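Local coordinates for protein transcriptional regulator (Vibrio vulnificus, PDB 4IVN) that probably represses transcription of the nan operon for sialic acid catabolism and binds the sugar phosphate N-acetylmannosamine 6-phosphate, at residues 43-48 / 53-58; 115-120 / 247-252. One frame throughout, in Å; residues are numbered along the deposited sequence.

Interaction 1: 43-48 / 53-58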
loop_
_atom_site.group_PDB
_atom_site.type_symbol
_atom_site.label_atom_id
_atom_site.label_comp_id
_atom_site.label_asym_id
_atom_site.label_seq_id
_atom_site.Cartn_x
_atom_site.Cartn_y
_atom_site.Cartn_z
ATOM N N ASP A 43 12.585 22.427 -7.430
ATOM C CA ASP A 43 13.696 21.954 -8.329
ATOM C C ASP A 43 13.943 22.857 -9.509
ATOM O O ASP A 43 15.100 23.197 -9.812
ATOM C CB ASP A 43 13.339 20.601 -8.980
ATOM C CG ASP A 43 13.393 19.440 -7.996
ATOM O OD1 ASP A 43 14.335 19.361 -7.168
ATOM O OD2 ASP A 43 12.498 18.570 -8.110
ATOM N N LEU A 44 12.880 23.218 -10.222
ATOM C CA LEU A 44 13.053 24.069 -11.445
ATOM C C LEU A 44 13.758 25.387 -11.094
ATOM O O LEU A 44 14.642 25.862 -11.840
ATOM C CB LEU A 44 11.703 24.390 -12.051
ATOM C CG LEU A 44 11.783 25.129 -13.381
ATOM C CD1 LEU A 44 12.760 24.464 -14.327
ATOM C CD2 LEU A 44 10.410 25.247 -14.001
ATOM N N ALA A 45 13.377 25.951 -9.946
ATOM C CA ALA A 45 14.008 27.138 -9.408
ATOM C C ALA A 45 15.485 26.934 -9.106
ATOM O O ALA A 45 16.346 27.738 -9.559
ATOM C CB ALA A 45 13.256 27.674 -8.194
ATOM N N ARG A 46 15.800 25.878 -8.368
ATOM C CA ARG A 46 17.196 25.551 -8.089
ATOM C C ARG A 46 18.017 25.266 -9.331
ATOM O O ARG A 46 19.126 25.778 -9.486
ATOM C CB ARG A 46 17.287 24.278 -7.227
ATOM C CG ARG A 46 16.812 24.397 -5.804
ATOM C CD ARG A 46 16.848 22.996 -5.172
ATOM N NE ARG A 46 18.131 22.689 -4.508
ATOM C CZ ARG A 46 19.105 21.907 -4.986
ATOM N NH1 ARG A 46 19.029 21.282 -6.167
ATOM N NH2 ARG A 46 20.170 21.731 -4.252
ATOM N N ASN A 47 17.516 24.383 -10.190
ATOM C CA ASN A 47 18.281 24.009 -11.370
ATOM C C ASN A 47 18.555 25.183 -12.326
ATOM O O ASN A 47 19.478 25.121 -13.137
ATOM C CB ASN A 47 17.547 22.926 -12.122
ATOM C CG ASN A 47 17.397 21.678 -11.298
ATOM O OD1 ASN A 47 18.209 21.425 -10.392
ATOM N ND2 ASN A 47 16.360 20.906 -11.577
ATOM N N THR A 48 17.718 26.216 -12.261
ATOM C CA THR A 48 17.917 27.362 -13.115
ATOM C C THR A 48 18.582 28.534 -12.369
ATOM O O THR A 48 18.884 29.566 -12.992
ATOM C CB THR A 48 16.582 27.879 -13.666
ATOM O OG1 THR A 48 15.726 28.183 -12.561
ATOM C CG2 THR A 48 15.957 26.867 -14.684
ATOM N N ALA A 53 9.414 32.619 -7.765
ATOM C CA ALA A 53 8.584 33.705 -8.387
ATOM C C ALA A 53 8.826 33.865 -9.910
ATOM O O ALA A 53 7.919 34.203 -10.689
ATOM C CB ALA A 53 8.840 35.035 -7.700
ATOM N N THR A 54 10.088 33.700 -10.299
ATOM C CA THR A 54 10.479 33.825 -11.708
ATOM C C THR A 54 9.809 32.686 -12.513
ATOM O O THR A 54 9.203 32.923 -13.560
ATOM C CB THR A 54 12.005 33.806 -11.894
ATOM O OG1 THR A 54 12.609 34.842 -11.124
ATOM C CG2 THR A 54 12.362 34.036 -13.381
ATOM N N VAL A 55 9.865 31.472 -11.966
ATOM C CA VAL A 55 9.315 30.297 -12.643
ATOM C C VAL A 55 7.812 30.504 -12.803
ATOM O O VAL A 55 7.271 30.277 -13.887
ATOM C CB VAL A 55 9.620 29.020 -11.808
ATOM C CG1 VAL A 55 9.002 27.773 -12.417
ATOM C CG2 VAL A 55 11.125 28.825 -11.658
ATOM N N VAL A 56 7.157 30.963 -11.717
ATOM C CA VAL A 56 5.723 31.207 -11.741
ATOM C C VAL A 56 5.384 32.258 -12.805
ATOM O O VAL A 56 4.439 32.070 -13.595
ATOM C CB VAL A 56 5.172 31.671 -10.358
ATOM C CG1 VAL A 56 3.722 32.030 -10.482
ATOM C CG2 VAL A 56 5.307 30.590 -9.270
ATOM N N ARG A 57 6.162 33.353 -12.841
ATOM C CA ARG A 57 5.902 34.401 -13.799
ATOM C C ARG A 57 6.012 33.874 -15.215
ATOM O O ARG A 57 5.156 34.172 -16.052
ATOM C CB ARG A 57 6.791 35.649 -13.562
ATOM C CG ARG A 57 6.237 36.924 -14.186
ATOM C CD ARG A 57 7.134 38.140 -13.922
ATOM N NE ARG A 57 8.253 37.776 -13.048
ATOM C CZ ARG A 57 9.520 38.155 -13.221
ATOM N NH1 ARG A 57 9.845 38.957 -14.237
ATOM N NH2 ARG A 57 10.458 37.731 -12.366
ATOM N N LEU A 58 7.023 33.060 -15.507
ATOM C CA LEU A 58 7.089 32.412 -16.823
ATOM C C LEU A 58 5.771 31.626 -17.101
ATOM O O LEU A 58 5.083 31.830 -18.125
ATOM C CB LEU A 58 8.340 31.503 -16.903
ATOM C CG LEU A 58 8.493 30.652 -18.162
ATOM C CD1 LEU A 58 8.678 31.553 -19.357
ATOM C CD2 LEU A 58 9.664 29.703 -18.133
#

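Interaction 2: 115-120 / 247-252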
loop_
_atom_site.group_PDB
_atom_site.type_symbol
_atom_site.label_atom_id
_atom_site.label_comp_id
_atom_site.label_asym_id
_atom_site.label_seq_id
_atom_site.Cartn_x
_atom_site.Cartn_y
_atom_site.Cartn_z
ATOM N N LYS A 115 21.698 8.111 8.301
ATOM C CA LYS A 115 21.813 9.108 9.376
ATOM C C LYS A 115 20.427 9.724 9.665
ATOM O O LYS A 115 20.078 9.813 10.817
ATOM C CB LYS A 115 22.840 10.254 9.083
ATOM C CG LYS A 115 24.297 9.806 8.868
ATOM C CD LYS A 115 24.812 9.021 10.083
ATOM C CE LYS A 115 26.294 9.283 10.405
ATOM N NZ LYS A 115 26.686 8.631 11.715
ATOM N N SER A 116 19.642 10.129 8.642
ATOM C CA SER A 116 18.278 10.589 8.906
ATOM C C SER A 116 17.409 9.536 9.524
ATOM O O SER A 116 16.606 9.847 10.373
ATOM C CB SER A 116 17.477 11.096 7.655
ATOM O OG SER A 116 18.153 12.155 6.948
ATOM N N LEU A 117 17.434 8.334 8.925
ATOM C CA LEU A 117 16.640 7.203 9.348
ATOM C C LEU A 117 16.830 6.968 10.877
ATOM O O LEU A 117 15.803 6.819 11.605
ATOM C CB LEU A 117 17.064 5.951 8.554
ATOM C CG LEU A 117 16.306 4.664 8.930
ATOM C CD1 LEU A 117 14.781 4.781 8.755
ATOM C CD2 LEU A 117 16.858 3.448 8.180
ATOM N N ALA A 118 18.096 6.907 11.343
ATOM C CA ALA A 118 18.356 6.677 12.812
ATOM C C ALA A 118 17.722 7.773 13.670
ATOM O O ALA A 118 17.064 7.484 14.683
ATOM C CB ALA A 118 19.856 6.510 13.111
ATOM N N ARG A 119 17.858 9.031 13.224
ATOM C CA ARG A 119 17.187 10.057 13.920
ATOM C C ARG A 119 15.662 9.927 13.932
ATOM O O ARG A 119 15.037 10.222 14.946
ATOM C CB ARG A 119 17.570 11.406 13.354
ATOM C CG ARG A 119 18.867 11.858 13.945
ATOM C CD ARG A 119 18.968 13.354 13.728
ATOM N NE ARG A 119 18.665 13.740 12.319
ATOM C CZ ARG A 119 19.514 13.679 11.316
ATOM N NH1 ARG A 119 20.773 13.202 11.498
ATOM N NH2 ARG A 119 19.116 14.086 10.123
ATOM N N ILE A 120 15.079 9.538 12.791
ATOM C CA ILE A 120 13.615 9.418 12.693
ATOM C C ILE A 120 13.105 8.294 13.659
ATOM O O ILE A 120 12.089 8.429 14.342
ATOM C CB ILE A 120 13.190 9.158 11.217
ATOM C CG1 ILE A 120 13.589 10.392 10.357
ATOM C CG2 ILE A 120 11.696 8.838 11.152
ATOM C CD1 ILE A 120 13.439 10.211 8.839
ATOM N N VAL A 247 8.591 3.024 4.960
ATOM C CA VAL A 247 7.754 2.684 6.138
ATOM C C VAL A 247 8.256 1.390 6.787
ATOM O O VAL A 247 8.435 1.278 8.064
ATOM C CB VAL A 247 6.237 2.533 5.820
ATOM C CG1 VAL A 247 5.500 1.969 7.008
ATOM C CG2 VAL A 247 5.555 3.880 5.474
ATOM N N ASP A 248 8.518 0.380 5.944
ATOM C CA ASP A 248 8.943 -0.906 6.520
ATOM C C ASP A 248 10.261 -0.822 7.261
ATOM O O ASP A 248 10.358 -1.343 8.391
ATOM C CB ASP A 248 9.027 -1.971 5.412
ATOM C CG ASP A 248 9.221 -3.352 5.954
ATOM O OD1 ASP A 248 8.499 -3.845 6.896
ATOM O OD2 ASP A 248 10.020 -3.972 5.338
ATOM N N VAL A 249 11.267 -0.199 6.613
ATOM C CA VAL A 249 12.574 0.024 7.216
ATOM C C VAL A 249 12.486 0.887 8.474
ATOM O O VAL A 249 13.107 0.575 9.499
ATOM C CB VAL A 249 13.548 0.626 6.177
ATOM C CG1 VAL A 249 14.868 0.896 6.833
ATOM C CG2 VAL A 249 13.733 -0.310 4.968
ATOM N N LEU A 250 11.598 1.872 8.483
ATOM C CA LEU A 250 11.433 2.633 9.695
ATOM C C LEU A 250 11.034 1.721 10.828
ATOM O O LEU A 250 11.627 1.773 11.871
ATOM C CB LEU A 250 10.418 3.808 9.480
ATOM C CG LEU A 250 10.057 4.633 10.700
ATOM C CD1 LEU A 250 11.278 5.243 11.456
ATOM C CD2 LEU A 250 9.009 5.733 10.370
ATOM N N VAL A 251 9.960 0.939 10.669
ATOM C CA VAL A 251 9.389 0.170 11.776
ATOM C C VAL A 251 10.284 -1.005 12.080
ATOM O O VAL A 251 10.498 -1.315 13.235
ATOM C CB VAL A 251 7.906 -0.245 11.506
ATOM C CG1 VAL A 251 7.310 -1.039 12.684
ATOM C CG2 VAL A 251 7.156 1.069 11.253
ATOM N N ASN A 252 10.886 -1.594 11.062
ATOM C CA ASN A 252 11.873 -2.634 11.376
ATOM C C ASN A 252 13.112 -2.158 12.176
ATOM O O ASN A 252 13.638 -2.930 12.993
ATOM C CB ASN A 252 12.300 -3.372 10.114
ATOM C CG ASN A 252 11.126 -4.147 9.482
ATOM O OD1 ASN A 252 10.076 -4.315 10.112
ATOM N ND2 ASN A 252 11.276 -4.548 8.239
#

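Interaction 1: 43-48 / 53-58
Val55 is pushed between Leu44 and Ala45, and this small apolar meeting illustrates how a helix-turn-helix unit sets one short helix against the next. Its two methyl groups divide the work. CG1 lies anti to the backbone N (chi1 177°) and presses on the end of Leu44, reaching CD2 at 3.3 Å. That is tighter than ordinary van der Waals contact between carbons. Behind it, CG of Leu44 also lies close to CG1 of Val55, at 4.0 Å, so the branch point as well as the tip of the leucine rests on the valine, the two side chains crossing obliquely.

The other methyl turns to the helix backbone. CG2 of Val55 sits 4.0 Å from CA of Ala45 and 4.2 Å from its CB. With no longer side chain on Ala45, the valine comes down onto the helix itself, and the nearest alpha carbons of the two segments, those of Ala45 and Val55, are 6.5 Å apart. All three touching residues are buried.

No hydrogen bond crosses between the segments; polar bonds lie within each or run to residues nearby, several of them in the turn. The hydroxyl OG1 of Thr48, for example, donates to O of Leu44 at 2.7 Å, approaching 17° off the carbonyl plane. This ties the hydroxyl back to the carbonyl four residues earlier, beside the apolar patch, and the same OG1 is hydrogen-bonded to Thr50 OG1.

Helices 41-48 and 52-61, with the brief turn between them, form the helix-turn-helix of the RpiR-type domain, in which the second helix probably reads DNA. Helix 20-36 packs beside the contact, with Tyr28 against Thr48 and Val25 against Leu58, whereas Tyr67 of helix 67-78 touches both Leu44 and Val55.

Interaction 2: 115-120 / 247-252
Leu117 reaches over to segment 247-252 of helix 237-257 and ends between Val249 and Leu250, an example of one forked side chain being shared by two successive residues of a facing helix. Starting at CB, the chain leaves its helix with CG anti to the backbone N (chi1 179°), an arrangement that carries the fork outward. CB and CG form a stem, with no atom of 247-252 within 4.2 Å of either; the touching begins at the methyls. CD2 meets CG1 of Val249 at 3.5 Å, the two side chains crossing at about a right angle. The other branch, CD1, settles over the backbone of Leu250, 4.1 Å from its CA, and stands 4.4 Å from CD1 of the same residue.

Leu250 answers in the reverse direction. Its CD1 lies 3.6 Å from CG2 of Ile120, one turn further along the first helix, while CD2 is a looser neighbour of that same isoleucine methyl. Leu117 thus meets Leu250 at its backbone and its tip, while the tip of Leu250 goes on to Ile120; no hydrogen bond joins the two segments. The segment axes come within 10.0 Å at a crossing angle of -57°, leaving a single patch of contact where they pass.

The patch is buried from several directions. Cys94 of the second subunit packs on both Leu117 and Val249, so the dimer partner takes part in covering it, and Leu223 of strand 221-224 lies against Leu117 and Ile120. Ile120 also touches Val205, and Val247 touches Leu207, so both helices rest on strand 204-208. Two helices crossing at this angle while both lie on a parallel sheet fit the layered alpha/beta architecture of the SIS fold, here joining the layer to the dimer interface.

Overall arrangement
From the N terminus, interaction 1 comes first and closes a very short loop, the turn between helices 41-48 and 52-61 of the DNA-binding part. The chain then passes through helices 67-78 and 93-111 before 115-120 opens interaction 2, which closes only after 126 intervening residues that include all five strands of the parallel sheet. The loops follow in series, neither nesting nor crossing; interactions 1 and 2 lie on opposite sides of the chain's centre, with centres about 32 Å apart and nearest atoms about 15 Å apart. A bridge exists nonetheless: Asp43 touches Ile210 and His212, which belong to the long loop that interaction 2 closes, so the helix-turn-helix leans on the sugar-binding part.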